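Esterase (Staphylococcus aureus subsp. aureus USA300_TCH1516, PDB 3D7R) probably hydrolyses ester bonds, as a putative esterase of the alpha/beta hydrolase fold. Local coordinates at residues Asp82-Phe87 and Ile134-Pro139. Residues are numbered along the deposited sequence; the frame is centred on the assembly and turned at random.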
ATOM      1  N   ASP A  82       3.546   9.027 -19.305  1.00 20.41           N
ATOM      2  CA  ASP A  82       3.736   7.960 -20.285  1.00 22.11           C
ATOM      3  C   ASP A  82       2.473   7.101 -20.431  1.00 22.36           C
ATOM      4  O   ASP A  82       2.557   5.874 -20.378  1.00 23.14           O
ATOM      5  CB  ASP A  82       4.900   7.055 -19.852  1.00 22.73           C
ATOM      6  CG  ASP A  82       6.214   7.814 -19.673  1.00 25.42           C
ATOM      7  OD1 ASP A  82       6.414   8.818 -20.385  1.00 28.48           O
ATOM      8  OD2 ASP A  82       7.048   7.397 -18.834  1.00 27.62           O
ATOM      9  N   ASP A  83       1.312   7.733 -20.581  1.00 22.06           N
ATOM     10  CA  ASP A  83       0.038   6.996 -20.696  1.00 22.18           C
ATOM     11  C   ASP A  83      -0.508   6.347 -19.418  1.00 20.93           C
ATOM     12  O   ASP A  83      -1.630   5.856 -19.438  1.00 21.43           O
ATOM     13  CB  ASP A  83       0.100   5.917 -21.782  1.00 23.39           C
ATOM     14  CG  ASP A  83      -0.151   6.465 -23.167  1.00 26.11           C
ATOM     15  OD1 ASP A  83       0.621   6.100 -24.075  1.00 29.14           O
ATOM     16  OD2 ASP A  83      -1.124   7.236 -23.358  1.00 29.52           O
HETATM   17  N   MSE A  84       0.264   6.322 -18.331  1.00 18.99           N
HETATM   18  CA  MSE A  84      -0.271   5.903 -17.020  1.00 16.80           C
HETATM   19  C   MSE A  84      -1.032   7.068 -16.386  1.00 15.35           C
HETATM   20  O   MSE A  84      -0.512   8.178 -16.337  1.00 14.86           O
HETATM   21  CB  MSE A  84       0.869   5.491 -16.083  1.00 17.12           C
HETATM   22  CG  MSE A  84       0.427   5.220 -14.634  1.00 17.66           C
HETATM   23 SE   MSE A  84       1.817   4.474 -13.472  0.75 21.78          SE
HETATM   24  CE  MSE A  84       3.054   5.976 -13.391  1.00 19.12           C
ATOM     25  N   GLN A  85      -2.237   6.820 -15.875  1.00 13.84           N
ATOM     26  CA  GLN A  85      -2.978   7.825 -15.107  1.00 12.19           C
ATOM     27  C   GLN A  85      -2.278   8.112 -13.778  1.00 11.35           C
ATOM     28  O   GLN A  85      -1.948   7.180 -13.044  1.00 10.63           O
ATOM     29  CB  GLN A  85      -4.380   7.334 -14.786  1.00 11.81           C
ATOM     30  CG  GLN A  85      -5.320   7.284 -15.982  1.00 13.13           C
ATOM     31  CD  GLN A  85      -6.658   6.786 -15.553  1.00 13.69           C
ATOM     32  OE1 GLN A  85      -6.866   5.586 -15.421  1.00 12.10           O
ATOM     33  NE2 GLN A  85      -7.563   7.708 -15.256  1.00 11.87           N
ATOM     34  N   VAL A  86      -2.080   9.394 -13.475  1.00 10.04           N
ATOM     35  CA  VAL A  86      -1.602   9.822 -12.154  1.00 10.55           C
ATOM     36  C   VAL A  86      -2.536  10.919 -11.633  1.00 11.13           C
ATOM     37  O   VAL A  86      -2.698  11.961 -12.270  1.00 11.33           O
ATOM     38  CB  VAL A  86      -0.139  10.337 -12.156  1.00 10.65           C
ATOM     39  CG1 VAL A  86       0.290  10.722 -10.723  1.00 11.36           C
ATOM     40  CG2 VAL A  86       0.835   9.279 -12.701  1.00  9.16           C
ATOM     41  N   PHE A  87      -3.165  10.676 -10.492  1.00 10.53           N
ATOM     42  CA  PHE A  87      -3.977  11.708  -9.839  1.00 11.15           C
ATOM     43  C   PHE A  87      -3.149  12.406  -8.768  1.00 10.74           C
ATOM     44  O   PHE A  87      -2.371  11.759  -8.073  1.00 11.47           O
ATOM     45  CB  PHE A  87      -5.225  11.074  -9.210  1.00 10.62           C
ATOM     46  CG  PHE A  87      -6.133  10.449 -10.224  1.00 11.52           C
ATOM     47  CD1 PHE A  87      -7.123  11.216 -10.843  1.00  9.51           C
ATOM     48  CD2 PHE A  87      -5.979   9.099 -10.584  1.00  8.83           C
ATOM     49  CE1 PHE A  87      -7.963  10.644 -11.825  1.00 11.19           C
ATOM     50  CE2 PHE A  87      -6.821   8.520 -11.542  1.00 10.84           C
ATOM     51  CZ  PHE A  87      -7.800   9.290 -12.169  1.00 10.56           C
ATOM     52  N   ILE A 134      -1.878   5.085 -11.084  1.00  8.63           N
ATOM     53  CA  ILE A 134      -2.638   3.870 -11.376  1.00  8.32           C
ATOM     54  C   ILE A 134      -1.666   2.919 -12.104  1.00  8.26           C
ATOM     55  O   ILE A 134      -1.640   2.865 -13.326  1.00  7.90           O
ATOM     56  CB  ILE A 134      -3.920   4.175 -12.196  1.00  8.38           C
ATOM     57  CG1 ILE A 134      -4.749   5.296 -11.541  1.00  7.17           C
ATOM     58  CG2 ILE A 134      -4.769   2.917 -12.388  1.00  8.85           C
ATOM     59  CD1 ILE A 134      -5.103   5.085 -10.034  1.00  7.03           C
ATOM     60  N   TYR A 135      -0.834   2.227 -11.318  1.00  7.82           N
ATOM     61  CA  TYR A 135       0.299   1.433 -11.815  1.00  7.31           C
ATOM     62  C   TYR A 135      -0.216   0.152 -12.470  1.00  7.36           C
ATOM     63  O   TYR A 135      -1.337  -0.282 -12.178  1.00  7.82           O
ATOM     64  CB  TYR A 135       1.269   1.123 -10.655  1.00  6.13           C
ATOM     65  CG  TYR A 135       0.583   0.477  -9.459  1.00  7.86           C
ATOM     66  CD1 TYR A 135       0.286  -0.896  -9.454  1.00  6.10           C
ATOM     67  CD2 TYR A 135       0.215   1.235  -8.339  1.00  8.09           C
ATOM     68  CE1 TYR A 135      -0.350  -1.481  -8.378  1.00  7.95           C
ATOM     69  CE2 TYR A 135      -0.436   0.649  -7.248  1.00  6.16           C
ATOM     70  CZ  TYR A 135      -0.722  -0.707  -7.287  1.00  8.05           C
ATOM     71  OH  TYR A 135      -1.353  -1.321  -6.223  1.00  7.61           O
ATOM     72  N   PRO A 136       0.563  -0.432 -13.406  1.00  7.76           N
ATOM     73  CA  PRO A 136       0.114  -1.651 -14.100  1.00  7.68           C
ATOM     74  C   PRO A 136      -0.318  -2.778 -13.159  1.00  7.79           C
ATOM     75  O   PRO A 136       0.336  -3.052 -12.136  1.00  8.18           O
ATOM     76  CB  PRO A 136       1.360  -2.079 -14.889  1.00  7.83           C
ATOM     77  CG  PRO A 136       2.053  -0.762 -15.207  1.00  7.79           C
ATOM     78  CD  PRO A 136       1.868   0.041 -13.922  1.00  7.53           C
ATOM     79  N   LYS A 137      -1.424  -3.419 -13.526  1.00  7.87           N
ATOM     80  CA  LYS A 137      -2.036  -4.468 -12.735  1.00  7.80           C
ATOM     81  C   LYS A 137      -2.021  -5.801 -13.438  1.00  7.77           C
ATOM     82  O   LYS A 137      -2.102  -5.884 -14.685  1.00  7.07           O
ATOM     83  CB  LYS A 137      -3.509  -4.136 -12.438  1.00  8.12           C
ATOM     84  CG  LYS A 137      -3.777  -2.811 -11.743  1.00  7.83           C
ATOM     85  CD  LYS A 137      -2.968  -2.682 -10.465  1.00  7.41           C
ATOM     86  CE  LYS A 137      -3.482  -1.535  -9.579  1.00  6.61           C
ATOM     87  NZ  LYS A 137      -3.293  -0.144 -10.232  1.00  6.85           N
ATOM     88  N   THR A 138      -1.962  -6.851 -12.623  1.00  8.09           N
ATOM     89  CA  THR A 138      -2.214  -8.197 -13.095  1.00  8.21           C
ATOM     90  C   THR A 138      -3.742  -8.375 -13.276  1.00  8.52           C
ATOM     91  O   THR A 138      -4.527  -7.654 -12.651  1.00  8.87           O
ATOM     92  CB  THR A 138      -1.527  -9.254 -12.154  1.00  8.51           C
ATOM     93  OG1 THR A 138      -0.818 -10.234 -12.931  1.00  8.41           O
ATOM     94  CG2 THR A 138      -2.492  -9.934 -11.151  1.00  7.68           C
ATOM     95  N   PRO A 139      -4.181  -9.360 -14.089  1.00  8.84           N
ATOM     96  CA  PRO A 139      -3.403 -10.433 -14.707  1.00  9.34           C
ATOM     97  C   PRO A 139      -2.642 -10.076 -15.983  1.00  9.67           C
ATOM     98  O   PRO A 139      -1.829 -10.890 -16.425  1.00 10.28           O
ATOM     99  CB  PRO A 139      -4.465 -11.495 -15.029  1.00  9.61           C
ATOM    100  CG  PRO A 139      -5.697 -10.669 -15.338  1.00 10.08           C
ATOM    101  CD  PRO A 139      -5.621  -9.479 -14.394  1.00  8.76           C
TER
HETATM  102  O   HOH W   1      -2.669   3.968 -15.530  1.00 16.12           O
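Gln-85 and Ile-134 meet backbone to backbone where strand 84-90 of the alpha/beta hydrolase sheet runs antiparallel to strand 129-133, in the stretch that leads from the latter to helix 143-161. A single direct bond joins the segments: N of Ile-134 donates to O of Gln-85 at 2.9 Å, almost straight at 176°. The other half of the same pair runs through a water, which accepts from N of Gln-85 and donates to O of Ile-134, 2.7 Å from the water oxygen. The example illustrates how a strand pair can open at its end, a water entering where a second direct bond would be as the strands part; deeper in the sheet, Phe-87 pairs with Leu-132.

Ile-134 carries most of the side-chain packing. Its CG1, set anti to the carbonyl carbon (chi1 -51°), lies 3.8 Å from CB of Gln-85 and meets the Phe-87 ring at its edge, in the ring plane, near CE2. Trp-116 approaches that same ring edge-to-face. The amide of Gln-85 instead turns to His-64, whose N bonds to OE1.

Met-84, a selenomethionine, is stretched out through chi1 (172°) and bends at its last torsion; it runs alongside the backbone of Ile-134 and Tyr-135 and touches Ala-149 of helix 143-161. Its CG rests 3.4 Å from O of Ile-134, and its SE lies 3.8 Å from CA of Tyr-135. NZ of Lys-137, which also bonds to OE1 of Gln-110 and NE2 of His-103, lies over the Tyr-135 ring centre and donates to O of Tyr-135, on a lone pair, at 2.8 Å.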